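Local coordinates for protein biliverdin reductase (Synechocystis sp., PDB 5B3T) that probably reduces the tetrapyrrole biliverdin in the heme-degrading pathway with NAD(P)H and contains a Rossmann fold, at residues His129-Ala142 against Ile278-Asp290. Numbering follows the deposited sequence.
Sequences HVEHIELLGGVHQA and ITVGSRRGLFRQD. With PO4 (phosphate ion), chain C; PO4 (phosphate ion), chain E.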
loop_
_atom_site.group_PDB
_atom_site.type_symbol
_atom_site.label_atom_id
_atom_site.label_comp_id
_atom_site.label_asym_id
_atom_site.label_seq_id
_atom_site.Cartn_x
_atom_site.Cartn_y
_atom_site.Cartn_z
ATOM N N HIS A 129 -5.135 -10.561 5.423
ATOM C CA HIS A 129 -4.961 -9.280 6.090
ATOM C C HIS A 129 -4.154 -8.354 5.194
ATOM O O HIS A 129 -3.092 -8.740 4.693
ATOM C CB HIS A 129 -4.264 -9.473 7.440
ATOM C CG HIS A 129 -3.956 -8.197 8.157
ATOM N ND1 HIS A 129 -4.936 -7.345 8.617
ATOM C CD2 HIS A 129 -2.774 -7.637 8.508
ATOM C CE1 HIS A 129 -4.369 -6.311 9.215
ATOM N NE2 HIS A 129 -3.058 -6.465 9.162
ATOM N N VAL A 130 -4.658 -7.139 4.989
ATOM C CA VAL A 130 -4.016 -6.155 4.127
ATOM C C VAL A 130 -3.896 -4.844 4.891
ATOM O O VAL A 130 -4.872 -4.377 5.490
ATOM C CB VAL A 130 -4.800 -5.934 2.819
ATOM C CG1 VAL A 130 -4.091 -4.908 1.938
ATOM C CG2 VAL A 130 -4.986 -7.245 2.076
ATOM N N GLU A 131 -2.705 -4.255 4.869
ATOM C CA GLU A 131 -2.498 -2.897 5.347
ATOM C C GLU A 131 -1.738 -2.105 4.294
ATOM O O GLU A 131 -1.187 -2.659 3.338
ATOM C CB GLU A 131 -1.745 -2.864 6.685
ATOM C CG GLU A 131 -2.616 -2.489 7.885
ATOM C CD GLU A 131 -3.193 -1.076 7.809
ATOM O OE1 GLU A 131 -2.822 -0.302 6.899
ATOM O OE2 GLU A 131 -4.028 -0.733 8.674
ATOM N N HIS A 132 -1.720 -0.787 4.481
ATOM C CA HIS A 132 -1.050 0.136 3.563
ATOM C C HIS A 132 -0.267 1.117 4.434
ATOM O O HIS A 132 -0.762 2.196 4.771
ATOM C CB HIS A 132 -2.057 0.839 2.664
ATOM C CG HIS A 132 -1.446 1.507 1.472
ATOM N ND1 HIS A 132 -2.157 2.350 0.647
ATOM C CD2 HIS A 132 -0.192 1.451 0.962
ATOM C CE1 HIS A 132 -1.369 2.785 -0.319
ATOM N NE2 HIS A 132 -0.171 2.255 -0.150
ATOM N N ILE A 133 0.957 0.729 4.798
ATOM C CA ILE A 133 1.759 1.458 5.770
ATOM C C ILE A 133 3.019 2.043 5.147
ATOM O O ILE A 133 3.463 3.127 5.539
ATOM C CB ILE A 133 2.118 0.552 6.970
ATOM C CG1 ILE A 133 0.848 0.056 7.660
ATOM C CG2 ILE A 133 3.008 1.285 7.969
ATOM C CD1 ILE A 133 1.089 -1.022 8.698
ATOM N N GLU A 134 3.604 1.351 4.164
ATOM C CA GLU A 134 4.879 1.786 3.602
ATOM C C GLU A 134 4.775 3.178 2.990
ATOM O O GLU A 134 5.687 4.000 3.139
ATOM C CB GLU A 134 5.364 0.771 2.565
ATOM C CG GLU A 134 6.775 1.018 2.055
ATOM C CD GLU A 134 6.822 2.005 0.906
ATOM O OE1 GLU A 134 5.817 2.110 0.172
ATOM O OE2 GLU A 134 7.861 2.681 0.744
ATOM N N LEU A 135 3.674 3.463 2.300
ATOM C CA LEU A 135 3.463 4.772 1.685
ATOM C C LEU A 135 2.801 5.695 2.703
ATOM O O LEU A 135 1.597 5.604 2.954
ATOM C CB LEU A 135 2.618 4.645 0.422
ATOM C CG LEU A 135 2.298 5.961 -0.296
ATOM C CD1 LEU A 135 3.569 6.610 -0.829
ATOM C CD2 LEU A 135 1.282 5.744 -1.414
ATOM N N LEU A 136 3.602 6.580 3.301
ATOM C CA LEU A 136 3.103 7.672 4.139
ATOM C C LEU A 136 2.269 7.168 5.314
ATOM O O LEU A 136 1.327 7.836 5.748
ATOM C CB LEU A 136 2.298 8.672 3.304
ATOM C CG LEU A 136 3.088 9.437 2.241
ATOM C CD1 LEU A 136 2.148 10.228 1.353
ATOM C CD2 LEU A 136 4.102 10.362 2.897
ATOM N N GLY A 137 2.608 5.989 5.842
ATOM C CA GLY A 137 1.816 5.416 6.921
ATOM C C GLY A 137 1.790 6.285 8.162
ATOM O O GLY A 137 0.744 6.448 8.795
ATOM N N GLY A 138 2.940 6.849 8.534
ATOM C CA GLY A 138 2.966 7.764 9.662
ATOM C C GLY A 138 2.136 9.010 9.416
ATOM O O GLY A 138 1.406 9.465 10.299
ATOM N N VAL A 139 2.226 9.567 8.206
ATOM C CA VAL A 139 1.448 10.758 7.872
ATOM C C VAL A 139 -0.046 10.459 7.933
ATOM O O VAL A 139 -0.840 11.297 8.378
ATOM C CB VAL A 139 1.866 11.300 6.491
ATOM C CG1 VAL A 139 0.859 12.326 5.989
ATOM C CG2 VAL A 139 3.253 11.918 6.567
ATOM N N HIS A 140 -0.457 9.263 7.496
ATOM C CA HIS A 140 -1.878 8.924 7.532
ATOM C C HIS A 140 -2.418 8.932 8.955
ATOM O O HIS A 140 -3.519 9.438 9.206
ATOM C CB HIS A 140 -2.136 7.559 6.896
ATOM C CG HIS A 140 -3.542 7.080 7.086
ATOM N ND1 HIS A 140 -4.596 7.550 6.332
ATOM C CD2 HIS A 140 -4.075 6.208 7.975
ATOM C CE1 HIS A 140 -5.714 6.971 6.733
ATOM N NE2 HIS A 140 -5.426 6.152 7.727
ATOM N N GLN A 141 -1.671 8.360 9.901
ATOM C CA GLN A 141 -2.125 8.367 11.286
ATOM C C GLN A 141 -2.128 9.780 11.857
ATOM O O GLN A 141 -3.007 10.130 12.653
ATOM C CB GLN A 141 -1.251 7.442 12.133
ATOM C CG GLN A 141 -1.359 5.968 11.762
ATOM C CD GLN A 141 -2.769 5.407 11.912
ATOM O OE1 GLN A 141 -3.619 5.986 12.593
ATOM N NE2 GLN A 141 -3.018 4.268 11.278
ATOM N N ALA A 142 -1.155 10.604 11.461
ATOM C CA ALA A 142 -1.145 11.996 11.900
ATOM C C ALA A 142 -2.360 12.751 11.372
ATOM O O ALA A 142 -2.942 13.580 12.083
ATOM C CB ALA A 142 0.150 12.676 11.455
ATOM N N ILE A 278 3.153 19.146 13.862
ATOM C CA ILE A 278 2.444 17.885 14.043
ATOM C C ILE A 278 3.472 16.770 14.152
ATOM O O ILE A 278 4.321 16.608 13.268
ATOM C CB ILE A 278 1.457 17.613 12.895
ATOM C CG1 ILE A 278 0.326 18.644 12.911
ATOM C CG2 ILE A 278 0.896 16.205 12.997
ATOM C CD1 ILE A 278 -0.668 18.476 11.784
ATOM N N THR A 279 3.398 16.007 15.241
ATOM C CA THR A 279 4.292 14.872 15.433
ATOM C C THR A 279 3.867 13.722 14.527
ATOM O O THR A 279 2.732 13.241 14.611
ATOM C CB THR A 279 4.281 14.435 16.896
ATOM O OG1 THR A 279 4.665 15.537 17.730
ATOM C CG2 THR A 279 5.250 13.281 17.113
ATOM N N VAL A 280 4.772 13.285 13.657
ATOM C CA VAL A 280 4.519 12.178 12.741
ATOM C C VAL A 280 5.332 10.983 13.214
ATOM O O VAL A 280 6.568 11.047 13.276
ATOM C CB VAL A 280 4.868 12.546 11.293
ATOM C CG1 VAL A 280 4.624 11.358 10.376
ATOM C CG2 VAL A 280 4.050 13.752 10.845
ATOM N N GLY A 281 4.641 9.892 13.548
ATOM C CA GLY A 281 5.303 8.697 14.023
ATOM C C GLY A 281 5.945 7.893 12.908
ATOM O O GLY A 281 5.718 8.121 11.719
ATOM N N SER A 282 6.758 6.923 13.317
ATOM C CA SER A 282 7.520 6.114 12.381
ATOM C C SER A 282 6.650 5.028 11.756
ATOM O O SER A 282 5.727 4.498 12.382
ATOM C CB SER A 282 8.715 5.466 13.082
ATOM O OG SER A 282 8.285 4.471 13.995
ATOM N N ARG A 283 6.955 4.704 10.497
ATOM C CA ARG A 283 6.333 3.547 9.864
ATOM C C ARG A 283 6.796 2.251 10.514
ATOM O O ARG A 283 6.045 1.269 10.544
ATOM C CB ARG A 283 6.651 3.531 8.369
ATOM C CG ARG A 283 6.019 4.667 7.581
ATOM C CD ARG A 283 6.606 4.724 6.185
ATOM N NE ARG A 283 8.048 4.938 6.230
ATOM C CZ ARG A 283 8.853 4.839 5.178
ATOM N NH1 ARG A 283 8.357 4.522 3.989
ATOM N NH2 ARG A 283 10.155 5.052 5.315
ATOM N N ARG A 284 8.025 2.234 11.036
ATOM C CA ARG A 284 8.528 1.063 11.744
ATOM C C ARG A 284 7.624 0.701 12.914
ATOM O O ARG A 284 7.279 -0.470 13.109
ATOM C CB ARG A 284 9.951 1.324 12.232
ATOM C CG ARG A 284 10.505 0.254 13.157
ATOM C CD ARG A 284 11.631 0.828 13.999
ATOM N NE ARG A 284 12.596 1.543 13.169
ATOM C CZ ARG A 284 13.648 0.975 12.590
ATOM N NH1 ARG A 284 13.881 -0.319 12.757
ATOM N NH2 ARG A 284 14.468 1.703 11.843
ATOM N N GLY A 285 7.232 1.698 13.708
ATOM C CA GLY A 285 6.343 1.429 14.825
ATOM C C GLY A 285 4.993 0.906 14.378
ATOM O O GLY A 285 4.425 0.010 15.008
ATOM N N LEU A 286 4.463 1.449 13.279
ATOM C CA LEU A 286 3.162 1.005 12.789
ATOM C C LEU A 286 3.234 -0.404 12.216
ATOM O O LEU A 286 2.303 -1.198 12.392
ATOM C CB LEU A 286 2.627 1.986 11.744
ATOM C CG LEU A 286 2.256 3.377 12.259
ATOM C CD1 LEU A 286 2.106 4.354 11.103
ATOM C CD2 LEU A 286 0.978 3.318 13.086
ATOM N N PHE A 287 4.327 -0.733 11.519
ATOM C CA PHE A 287 4.503 -2.101 11.038
ATOM C C PHE A 287 4.618 -3.081 12.197
ATOM O O PHE A 287 4.077 -4.191 12.135
ATOM C CB PHE A 287 5.738 -2.201 10.139
ATOM C CG PHE A 287 5.443 -2.030 8.676
ATOM C CD1 PHE A 287 4.674 -2.963 7.999
ATOM C CD2 PHE A 287 5.946 -0.948 7.974
ATOM C CE1 PHE A 287 4.400 -2.813 6.651
ATOM C CE2 PHE A 287 5.677 -0.791 6.621
ATOM C CZ PHE A 287 4.903 -1.724 5.960
ATOM N N ARG A 288 5.324 -2.690 13.261
ATOM C CA ARG A 288 5.497 -3.588 14.397
ATOM C C ARG A 288 4.170 -3.859 15.094
ATOM O O ARG A 288 3.844 -5.012 15.400
ATOM C CB ARG A 288 6.513 -3.013 15.384
ATOM C CG ARG A 288 6.702 -3.896 16.611
ATOM C CD ARG A 288 7.816 -3.405 17.513
ATOM N NE ARG A 288 7.996 -4.293 18.657
ATOM C CZ ARG A 288 9.108 -4.365 19.383
ATOM N NH1 ARG A 288 10.149 -3.600 19.084
ATOM N NH2 ARG A 288 9.179 -5.206 20.406
ATOM N N GLN A 289 3.389 -2.807 15.357
ATOM C CA GLN A 289 2.088 -2.999 15.992
ATOM C C GLN A 289 1.187 -3.888 15.145
ATOM O O GLN A 289 0.479 -4.751 15.674
ATOM C CB GLN A 289 1.418 -1.648 16.249
ATOM C CG GLN A 289 2.182 -0.740 17.203
ATOM C CD GLN A 289 2.662 -1.471 18.445
ATOM O OE1 GLN A 289 3.860 -1.516 18.729
ATOM N NE2 GLN A 289 1.728 -2.049 19.190
ATOM N N ASP A 290 1.203 -3.695 13.824
ATOM C CA ASP A 290 0.373 -4.524 12.956
ATOM C C ASP A 290 0.859 -5.968 12.943
ATOM O O ASP A 290 0.050 -6.900 13.009
ATOM C CB ASP A 290 0.351 -3.956 11.541
ATOM C CG ASP A 290 -0.657 -4.656 10.654
ATOM O OD1 ASP A 290 -1.861 -4.336 10.757
ATOM O OD2 ASP A 290 -0.248 -5.531 9.862
HETATM P P PO4 C . 10.415 5.240 9.147
HETATM O O1 PO4 C . 11.276 6.414 9.534
HETATM O O2 PO4 C . 10.289 4.282 10.307
HETATM O O3 PO4 C . 9.043 5.737 8.767
HETATM O O4 PO4 C . 11.048 4.525 7.977
HETATM P P PO4 E . 12.662 -5.099 21.708
HETATM O O1 PO4 E . 13.030 -4.318 22.947
HETATM O O2 PO4 E . 13.683 -6.187 21.476
HETATM O O3 PO4 E . 12.637 -4.172 20.516
HETATM O O4 PO4 E . 11.297 -5.718 21.893
HETATM O O HOH W 1 1.762 9.300 13.068
#
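Arg-283 reaches across to the loop after strand 128-131, where its NH1 donates to Glu-134 O at 2.9 Å, lying in both the guanidinium and the carbonyl plane; the Glu-134 carboxylate runs alongside, adding a long salt bridge. The bend at chi3 (-60°) turns NE and NH2 toward a phosphate ion, probably from the crystallisation liquor, which the backbone N of Arg-283 and Arg-284 also grip at the start of helix 283-300. Shortening Arg-283 to an alanine is likely to leave Glu-134 O without this donor and the carboxylate without this charge partner. One turn on, the Phe-287 ring takes Ile-133 CG2 over one face, 3.9 Å from the centroid, a CH-pi contact, while Leu-286 CD1 presses on Gly-137 O. Farther along, the Asp-290 carboxylate meets the edge of the His-129 ring, planes 17° apart: NE2 donates to the syn lone pair of OD1 (2.9 Å) and weakly to OD2, which also pairs with Arg-28. At the other end Gly-138 CA makes a CA-H...O contact with Gly-281 O (3.5 Å); a side chain on Gly-138 would hit that oxygen. Ala-142 CB packs on Ile-278 CG2. Helix segments 137-142 and 283-290 run at 84° to each other where the Rossmann domain meets the C-terminal alpha/beta domain of this Gfo/Idh/MocA enzyme, with Arg-283 in a cation-pi contact with Tyr-23 of the NADP(+) site.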